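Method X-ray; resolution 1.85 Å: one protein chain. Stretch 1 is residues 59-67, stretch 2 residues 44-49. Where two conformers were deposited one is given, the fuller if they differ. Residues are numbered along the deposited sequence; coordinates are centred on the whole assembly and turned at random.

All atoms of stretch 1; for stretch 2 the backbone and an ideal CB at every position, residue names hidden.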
# COMPACT_ATOMS: atom_id res chain seq x y z
N GLN A 59 -26.73 -24.30 -25.02
CA GLN A 59 -27.61 -25.36 -25.44
C GLN A 59 -28.84 -24.76 -26.10
O GLN A 59 -29.20 -23.61 -25.82
CB GLN A 59 -28.03 -26.24 -24.26
CG GLN A 59 -28.90 -25.51 -23.24
CD GLN A 59 -29.01 -26.29 -21.96
OE1 GLN A 59 -28.05 -26.37 -21.21
NE2 GLN A 59 -30.18 -26.87 -21.70
N LEU A 60 -29.50 -25.54 -26.94
CA LEU A 60 -30.78 -25.11 -27.51
C LEU A 60 -31.78 -25.19 -26.37
O LEU A 60 -31.73 -26.14 -25.60
CB LEU A 60 -31.20 -26.01 -28.66
CG LEU A 60 -30.37 -25.73 -29.94
CD1 LEU A 60 -30.43 -26.90 -30.90
CD2 LEU A 60 -30.89 -24.47 -30.61
N GLU A 61 -32.68 -24.22 -26.26
CA GLU A 61 -33.82 -24.38 -25.32
C GLU A 61 -34.60 -25.67 -25.62
O GLU A 61 -34.87 -26.48 -24.71
CB GLU A 61 -34.73 -23.19 -25.38
CG GLU A 61 -35.86 -23.23 -24.35
CD GLU A 61 -36.49 -21.87 -24.25
OE1 GLU A 61 -36.09 -21.10 -23.33
OE2 GLU A 61 -37.27 -21.54 -25.17
N ASP A 62 -34.93 -25.85 -26.90
CA ASP A 62 -35.64 -27.02 -27.42
C ASP A 62 -35.22 -27.31 -28.86
O ASP A 62 -34.88 -26.36 -29.59
CB ASP A 62 -37.15 -26.73 -27.39
CG ASP A 62 -38.00 -27.99 -27.50
OD1 ASP A 62 -38.08 -28.73 -26.49
OD2 ASP A 62 -38.56 -28.25 -28.59
N SER A 63 -35.35 -28.55 -29.31
CA SER A 63 -34.96 -28.88 -30.68
C SER A 63 -35.94 -28.34 -31.76
O SER A 63 -35.64 -28.41 -32.95
CB SER A 63 -34.78 -30.39 -30.83
OG SER A 63 -36.04 -31.02 -30.86
N SER A 64 -37.10 -27.82 -31.36
CA SER A 64 -38.07 -27.29 -32.32
C SER A 64 -37.78 -25.86 -32.78
O SER A 64 -38.44 -25.38 -33.70
CB SER A 64 -39.50 -27.35 -31.75
OG SER A 64 -39.65 -26.42 -30.68
N ALA A 65 -36.82 -25.20 -32.14
CA ALA A 65 -36.46 -23.83 -32.49
C ALA A 65 -34.98 -23.58 -32.34
O ALA A 65 -34.26 -24.39 -31.75
CB ALA A 65 -37.24 -22.86 -31.60
N GLY A 66 -34.51 -22.43 -32.85
CA GLY A 66 -33.09 -22.10 -32.81
C GLY A 66 -32.73 -21.13 -31.70
O GLY A 66 -31.76 -20.36 -31.83
N LYS A 67 -33.43 -21.19 -30.58
CA LYS A 67 -33.09 -20.34 -29.45
C LYS A 67 -31.98 -20.98 -28.61
O LYS A 67 -32.19 -22.05 -28.05
CB LYS A 67 -34.30 -20.06 -28.58
CG LYS A 67 -33.97 -19.05 -27.49
CD LYS A 67 -35.03 -19.00 -26.40
CE LYS A 67 -36.33 -18.43 -26.88
NZ LYS A 67 -37.34 -18.74 -25.81
N UNK A 44 -40.50 -30.05 -41.74
CA UNK A 44 -40.43 -29.90 -40.28
C UNK A 44 -38.96 -29.86 -39.82
O UNK A 44 -38.25 -30.85 -39.95
CB UNK A 44 -41.17 -31.04 -39.59
N UNK A 45 -38.53 -28.72 -39.27
CA UNK A 45 -37.11 -28.52 -38.98
C UNK A 45 -36.79 -28.86 -37.55
O UNK A 45 -37.42 -28.35 -36.64
CB UNK A 45 -36.70 -27.08 -39.27
N UNK A 46 -35.74 -29.67 -37.37
CA UNK A 46 -35.14 -30.00 -36.08
C UNK A 46 -33.76 -29.32 -35.97
O UNK A 46 -32.95 -29.42 -36.90
CB UNK A 46 -35.02 -31.52 -35.91
N UNK A 47 -33.52 -28.63 -34.86
CA UNK A 47 -32.24 -27.97 -34.63
C UNK A 47 -31.44 -28.79 -33.64
O UNK A 47 -31.96 -29.22 -32.62
CB UNK A 47 -32.43 -26.54 -34.12
N UNK A 48 -30.16 -28.98 -33.97
CA UNK A 48 -29.19 -29.51 -33.03
C UNK A 48 -27.93 -28.62 -33.07
O UNK A 48 -27.70 -27.88 -34.04
CB UNK A 48 -28.85 -30.97 -33.36
N UNK A 49 -27.12 -28.71 -32.01
CA UNK A 49 -25.82 -28.04 -31.93
C UNK A 49 -24.68 -29.05 -32.02
O UNK A 49 -24.79 -30.17 -31.45
CB UNK A 49 -25.71 -27.24 -30.63

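At position 44 the CA-to-CB bond points sideways and no atom of stretch 1 lies within 5.5 Å of the ideal CB. Stretch 1 therefore sets no requirement, and almost any side chain would suit. The deposited residue is Leu44, which makes no contact.

Position 45 is similar: its CA-to-CB bond points sideways, again with nothing within 5.5 Å, so the choice is open. Its backbone does more, because its carbonyl lies 4.3 Å, O to O, from Ser64 O; two acceptors this far apart leave room for a donor between them. The residue is Ile45, its side chain leading away, and one water donates to both Ile45 O (2.6 Å) and Ser64 O (2.7 Å).

Position 46 directs its CA-to-CB bond away, yet the ideal CB is 4.3 Å from Ser63 O and 5.2 Å from Ser63 OG, within reach of a water-mediated link. Phi/psi of -109/131 is extended; a small polar or beta-branched side chain could be accommodated. Thr46 is found. Its CG2 lies 4.3 Å from Ser63 CB, and a water links Thr46 OG1 (3.2 Å) with Ser63 OG (2.7 Å). Thr46 CA also makes a CA-H...O contact of 3.5 Å with Ser63 O.

Position 47 faces stretch 1 most fully. Its N donates to Ser63 O at 2.9 Å with a nearly linear 176° angle, fixing the backbone beside the Asp62 to Ala65 turn. The CA-to-CB bond points toward stretch 1, placing the ideal CB 3.7 Å from Ala65 O and 3.8 Å from Leu60 CD1. Beyond it lies Gly66, which has no side chain, so a flat ring could lie against its backbone; a large aliphatic chain is also conceivable. Tyr47 takes the place, with chi1 m. Gly66 CA sits 4.1 Å from the centroid of the Tyr47 ring, 11° off the normal, a CH-pi contact over the face, while Ser63 O and Ser64 O lie at the edge. Tyr47 CB packs 3.7 Å from Leu60 CD1, and the hydroxyl bonds elsewhere in the structure.

At position 48 the CA-to-CB bond points away, the ideal CB 5.0 Å from Leu60 CD1, so polar or apolar groups would do. It is Thr48; the close approach is through its backbone, Thr48 CA to Leu60 CD1 at 3.6 Å.

At position 49 the bond points toward stretch 1 again, with Leu60 CD1 4.7 Å from the ideal CB. That gap invites a medium or large apolar chain, such as leucine, isoleucine or methionine. Leu49 fills it: Leu49 CG meets Leu60 CG at 3.7 Å, and Leu49 CD1 reaches Gln59 CA at 3.9 Å.

Stretch 2 44-49: LITYTL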
# COMPACT_ATOMS: atom_id res chain seq x y z
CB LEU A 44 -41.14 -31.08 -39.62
CG LEU A 44 -41.23 -31.12 -38.10
CD1 LEU A 44 -41.69 -29.78 -37.54
CD2 LEU A 44 -42.17 -32.25 -37.71
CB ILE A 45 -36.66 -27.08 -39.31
CG1 ILE A 45 -36.90 -26.81 -40.81
CG2 ILE A 45 -35.19 -26.87 -38.94
CD1 ILE A 45 -36.80 -25.35 -41.18
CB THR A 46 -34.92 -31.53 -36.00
OG1 THR A 46 -36.18 -32.17 -36.04
CG2 THR A 46 -34.19 -31.96 -34.75
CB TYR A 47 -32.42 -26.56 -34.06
CG TYR A 47 -33.19 -25.63 -34.97
CD1 TYR A 47 -34.56 -25.61 -34.96
CD2 TYR A 47 -32.53 -24.78 -35.86
CE1 TYR A 47 -35.29 -24.79 -35.82
CE2 TYR A 47 -33.23 -23.96 -36.72
CZ TYR A 47 -34.61 -23.94 -36.68
OH TYR A 47 -35.30 -23.11 -37.51
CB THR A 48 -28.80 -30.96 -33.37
OG1 THR A 48 -28.30 -31.02 -34.72
CG2 THR A 48 -30.01 -31.89 -33.24
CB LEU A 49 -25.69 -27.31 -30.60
CG LEU A 49 -26.77 -26.25 -30.33
CD1 LEU A 49 -26.35 -25.41 -29.13
CD2 LEU A 49 -27.01 -25.35 -31.54
O HOH W 1 -38.99 -26.39 -36.14
O HOH W 2 -37.44 -31.48 -33.13
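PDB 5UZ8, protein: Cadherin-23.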